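Local structure of cell division cycle protein 123 (Schizosaccharomyces pombe, 4ZGP) at residues K49-I54 and I98-K103; D230-L235 and P241-D246. The protein acts as an ATP-dependent folding chaperone of the ATP-grasp fold that binds the gamma subunit of eIF2 and lets it assemble with the alpha and beta subunits. All coordinates share one frame; numbering follows the deposited sequence.

The two interactions belong to different sheets, which face each other across the nucleotide, as is usual in ATP-grasp proteins. Interaction 1 sets helix 95-107 against strand 48-51, an outermost strand of the antiparallel sheet that also holds strands 180-184 and 112-115, the source of the ATP-binding residues K183, E184 and K115. Interaction 2 sets segment 230-235 against strand 243-250 of the mixed sheet, a strand whose D246 touches the bound ADP. The centres of interactions 1 and 2 are about 28 Å apart and their nearest atoms about 16 Å. Both segments of interaction 1 precede those of interaction 2 in the chain. In both, aliphatic side chains pack against a strand of a nucleotide-binding sheet.

Interaction 1: K49-I54 and I98-K103; sequences KVIKPI and IQLIEK
Strand residue I51 and helix residue I101 mark the nearest backbone approach, their CA atoms 8.1 Å apart, a spacing that leaves the meeting entirely to side chains. I51 directs its CB toward the helix, and its CG1 branch lies anti to the carbonyl carbon (chi1 -61°); with chi2 near 169° the branch runs out extended, and its terminal methyl CD1 becomes the part that touches. That I51 CD1 methyl meets the flank of I101 end-on, 4.1 Å from I101 CG1, the two isoleucines crossing at about a right angle. The preceding residue, L100, also aims its CB at the strand, and L100 CG lies 4.3 Å from I51 CD1. A single methyl thus touches two neighbouring helix residues, burying 115 Å² in all. Isoleucine suits the strand site because its beta branch is well tolerated in extended chain while its longer arm can span to a helix. I101 is buried, fitting an aliphatic side chain that also touches L180 and L182 of the sheet, whereas L100 sits at the exposed margin. This is helix-on-sheet packing at an edge strand of the ATP-grasp fold, the I51 side chain about 11 Å from those of the ATP-binding residues K115 and K183, hence beside the site. L180 of the adjoining strand 180-184 touches I51 too. I101 also touches A138, so its side chain lies where helix 95-107, helix 138-146 and the sheet meet.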
# COMPACT_ATOMS: atom_id res chain seq x y z
N LYS A 49 4.65 -8.03 10.08
CA LYS A 49 4.45 -9.47 10.15
C LYS A 49 3.36 -9.86 9.19
O LYS A 49 2.38 -9.14 9.01
CB LYS A 49 4.06 -9.93 11.57
CG LYS A 49 5.10 -9.62 12.63
CD LYS A 49 6.24 -10.64 12.60
CE LYS A 49 7.24 -10.38 13.72
NZ LYS A 49 8.33 -11.40 13.75
N VAL A 50 3.53 -11.01 8.56
CA VAL A 50 2.50 -11.49 7.65
C VAL A 50 1.90 -12.81 8.12
O VAL A 50 2.62 -13.78 8.35
CB VAL A 50 3.06 -11.66 6.21
CG1 VAL A 50 1.95 -12.07 5.27
CG2 VAL A 50 3.67 -10.36 5.74
N ILE A 51 0.58 -12.83 8.25
CA ILE A 51 -0.12 -14.08 8.53
C ILE A 51 -0.72 -14.65 7.24
O ILE A 51 -1.67 -14.11 6.69
CB ILE A 51 -1.22 -13.88 9.57
CG1 ILE A 51 -0.60 -13.40 10.88
CG2 ILE A 51 -1.99 -15.19 9.78
CD1 ILE A 51 -1.62 -12.92 11.90
N LYS A 52 -0.13 -15.74 6.76
CA LYS A 52 -0.46 -16.26 5.44
C LYS A 52 -0.39 -17.79 5.44
O LYS A 52 0.61 -18.36 5.87
CB LYS A 52 0.50 -15.69 4.39
CG LYS A 52 0.10 -15.99 2.95
CD LYS A 52 1.20 -15.52 2.00
CE LYS A 52 0.83 -15.75 0.53
NZ LYS A 52 -0.44 -15.08 0.13
N PRO A 53 -1.46 -18.46 4.99
CA PRO A 53 -2.70 -17.80 4.58
C PRO A 53 -3.48 -17.23 5.76
O PRO A 53 -3.23 -17.57 6.91
CB PRO A 53 -3.49 -18.92 3.90
CG PRO A 53 -2.93 -20.17 4.46
CD PRO A 53 -1.48 -19.91 4.72
N ILE A 54 -4.40 -16.33 5.45
CA ILE A 54 -5.24 -15.72 6.47
C ILE A 54 -6.14 -16.80 7.10
O ILE A 54 -6.68 -17.64 6.38
CB ILE A 54 -6.08 -14.56 5.87
CG1 ILE A 54 -6.76 -13.74 6.96
CG2 ILE A 54 -7.10 -15.08 4.84
CD1 ILE A 54 -7.26 -12.42 6.45
N ILE A 98 -7.38 -14.92 17.10
CA ILE A 98 -7.23 -13.71 17.90
C ILE A 98 -5.87 -13.68 18.62
O ILE A 98 -5.21 -12.64 18.65
CB ILE A 98 -8.36 -13.58 18.96
CG1 ILE A 98 -9.73 -13.59 18.28
CG2 ILE A 98 -8.19 -12.30 19.78
CD1 ILE A 98 -9.95 -12.46 17.32
N GLN A 99 -5.47 -14.81 19.21
CA GLN A 99 -4.18 -14.85 19.90
C GLN A 99 -3.00 -14.71 18.93
O GLN A 99 -1.98 -14.07 19.25
CB GLN A 99 -4.05 -16.15 20.70
CG GLN A 99 -5.03 -16.29 21.85
CD GLN A 99 -4.88 -15.18 22.87
OE1 GLN A 99 -3.76 -14.78 23.20
NE2 GLN A 99 -6.00 -14.69 23.38
N LEU A 100 -3.16 -15.29 17.75
CA LEU A 100 -2.14 -15.20 16.70
C LEU A 100 -1.92 -13.75 16.30
O LEU A 100 -0.78 -13.27 16.20
CB LEU A 100 -2.55 -16.04 15.49
CG LEU A 100 -1.48 -16.35 14.44
CD1 LEU A 100 -0.21 -16.85 15.10
CD2 LEU A 100 -2.01 -17.39 13.45
N ILE A 101 -3.02 -13.04 16.09
CA ILE A 101 -2.96 -11.63 15.76
C ILE A 101 -2.34 -10.82 16.87
O ILE A 101 -1.47 -9.99 16.63
CB ILE A 101 -4.36 -11.11 15.44
CG1 ILE A 101 -4.88 -11.81 14.18
CG2 ILE A 101 -4.38 -9.59 15.33
CD1 ILE A 101 -6.30 -11.47 13.83
N GLU A 102 -2.73 -11.07 18.12
CA GLU A 102 -2.21 -10.23 19.18
C GLU A 102 -0.77 -10.61 19.54
O GLU A 102 -0.04 -9.81 20.13
CB GLU A 102 -3.15 -10.27 20.38
CG GLU A 102 -4.38 -9.39 20.08
CD GLU A 102 -5.51 -9.50 21.09
OE1 GLU A 102 -5.43 -10.36 22.00
OE2 GLU A 102 -6.47 -8.70 20.96
N LYS A 103 -0.36 -11.81 19.17
CA LYS A 103 1.05 -12.18 19.31
C LYS A 103 1.89 -11.29 18.39
O LYS A 103 2.90 -10.70 18.81
CB LYS A 103 1.25 -13.66 18.97
CG LYS A 103 2.70 -14.09 18.85
CD LYS A 103 2.83 -15.58 18.55
CE LYS A 103 2.86 -16.39 19.83
NZ LYS A 103 3.99 -15.96 20.70

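Interaction 2: D230-L235 and P241-D246; sequences DLLKKL and PDFVFD
F243, the first strand residue to meet segment 230-235, points its CB toward L232 and L235. Its chi1 of 59°, with CG between the backbone N and the carbonyl carbon, turns the ring so that its CZ-CE2 end meets both leucines. F243 CZ lies 3.8 Å from L232 CD1, while L235 CD1 approaches the ring edge, near its plane, 4.1 Å from F243 CE2. F245 again faces the leucines, so the two phenylalanines, two positions apart, come out on one side of the strand. L235 CD1 sits over the middle of the F245 face, 3.9 Å from the F245 ring centroid and only 10° off the normal, a CH-pi contact. Around the same ring, L232 CD1 lies 4.1 Å from F245 CE1 and L231 CD2 lies 4.1 Å from F245 CE2. Flat aromatic rings suit these sites: the broad surface of F245 can meet three leucines, and F243 meets two. With alanine in place of F245, the L235 methyl is likely to lose the ring face it packs on, and a gap would probably open beside L231 and L232. D246 points away from the leucines and touches ADP, its carboxylate held by salt bridges to R195 and R209. Residues 231-235 thus pack on strand 243-250; L235 extends this to L256 of strand 253-261, and C196 and V198 of strand 193-199 flank F245 within the sheet.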
# COMPACT_ATOMS: atom_id res chain seq x y z
N ASP A 230 17.51 7.24 -5.52
CA ASP A 230 18.38 6.25 -4.90
C ASP A 230 17.61 5.01 -4.45
O ASP A 230 18.09 3.89 -4.61
CB ASP A 230 19.11 6.85 -3.70
CG ASP A 230 20.23 7.81 -4.11
OD1 ASP A 230 20.63 7.81 -5.30
OD2 ASP A 230 20.69 8.55 -3.23
N LEU A 231 16.42 5.21 -3.88
CA LEU A 231 15.60 4.07 -3.48
C LEU A 231 15.21 3.23 -4.71
O LEU A 231 15.29 2.01 -4.67
CB LEU A 231 14.34 4.53 -2.72
CG LEU A 231 13.36 3.44 -2.27
CD1 LEU A 231 14.09 2.40 -1.44
CD2 LEU A 231 12.21 4.03 -1.46
N LEU A 232 14.82 3.88 -5.80
CA LEU A 232 14.40 3.15 -6.98
C LEU A 232 15.52 2.24 -7.49
O LEU A 232 15.26 1.15 -7.98
CB LEU A 232 13.94 4.11 -8.10
CG LEU A 232 13.59 3.43 -9.44
CD1 LEU A 232 12.46 2.36 -9.36
CD2 LEU A 232 13.26 4.50 -10.50
N LYS A 233 16.77 2.68 -7.35
CA LYS A 233 17.89 1.83 -7.75
C LYS A 233 17.93 0.55 -6.93
O LYS A 233 18.39 -0.50 -7.40
CB LYS A 233 19.23 2.55 -7.60
CG LYS A 233 19.44 3.68 -8.58
CD LYS A 233 20.73 4.42 -8.25
CE LYS A 233 21.00 5.55 -9.25
NZ LYS A 233 19.97 6.63 -9.20
N LYS A 234 17.43 0.64 -5.71
CA LYS A 234 17.40 -0.54 -4.83
C LYS A 234 16.17 -1.43 -5.05
O LYS A 234 16.04 -2.48 -4.41
CB LYS A 234 17.45 -0.10 -3.37
CG LYS A 234 18.80 0.51 -2.98
CD LYS A 234 18.74 1.06 -1.57
CE LYS A 234 19.91 1.96 -1.28
NZ LYS A 234 19.63 2.79 -0.08
N LEU A 235 15.28 -1.03 -5.96
CA LEU A 235 14.07 -1.81 -6.26
C LEU A 235 14.28 -2.64 -7.54
O LEU A 235 13.33 -3.08 -8.20
CB LEU A 235 12.85 -0.89 -6.42
CG LEU A 235 12.53 0.01 -5.21
CD1 LEU A 235 11.27 0.85 -5.43
CD2 LEU A 235 12.37 -0.77 -3.89
N PRO A 241 8.42 -3.70 -15.35
CA PRO A 241 9.06 -2.45 -15.75
C PRO A 241 8.29 -1.20 -15.32
O PRO A 241 8.90 -0.14 -15.15
CB PRO A 241 9.09 -2.55 -17.28
CG PRO A 241 7.87 -3.35 -17.62
CD PRO A 241 7.78 -4.39 -16.50
N ASP A 242 6.97 -1.32 -15.19
CA ASP A 242 6.13 -0.20 -14.80
C ASP A 242 5.40 -0.49 -13.49
O ASP A 242 4.76 -1.54 -13.35
CB ASP A 242 5.08 0.12 -15.87
CG ASP A 242 5.63 0.08 -17.30
OD1 ASP A 242 6.82 0.34 -17.53
OD2 ASP A 242 4.82 -0.20 -18.21
N PHE A 243 5.48 0.43 -12.54
CA PHE A 243 4.79 0.26 -11.27
C PHE A 243 4.76 1.58 -10.52
O PHE A 243 5.31 2.58 -10.99
CB PHE A 243 5.47 -0.86 -10.42
CG PHE A 243 6.93 -0.60 -10.09
CD1 PHE A 243 7.93 -0.95 -10.98
CD2 PHE A 243 7.30 -0.03 -8.87
CE1 PHE A 243 9.29 -0.74 -10.67
CE2 PHE A 243 8.65 0.19 -8.55
CZ PHE A 243 9.64 -0.17 -9.45
N VAL A 244 4.10 1.60 -9.36
CA VAL A 244 3.98 2.82 -8.57
C VAL A 244 4.42 2.50 -7.16
O VAL A 244 3.92 1.54 -6.60
CB VAL A 244 2.53 3.31 -8.57
CG1 VAL A 244 2.41 4.61 -7.76
CG2 VAL A 244 2.01 3.50 -10.04
N PHE A 245 5.34 3.27 -6.58
CA PHE A 245 5.75 2.96 -5.21
C PHE A 245 5.54 4.16 -4.31
O PHE A 245 5.68 5.29 -4.76
CB PHE A 245 7.20 2.41 -5.15
CG PHE A 245 8.30 3.38 -5.51
CD1 PHE A 245 8.68 3.58 -6.83
CD2 PHE A 245 9.06 4.00 -4.53
CE1 PHE A 245 9.74 4.43 -7.15
CE2 PHE A 245 10.12 4.85 -4.84
CZ PHE A 245 10.46 5.07 -6.14
N ASP A 246 5.13 3.91 -3.06
CA ASP A 246 4.92 5.00 -2.10
C ASP A 246 6.11 5.04 -1.18
O ASP A 246 6.66 3.99 -0.82
CB ASP A 246 3.62 4.81 -1.29
CG ASP A 246 2.37 4.95 -2.14
OD1 ASP A 246 2.44 5.57 -3.22
OD2 ASP A 246 1.32 4.44 -1.74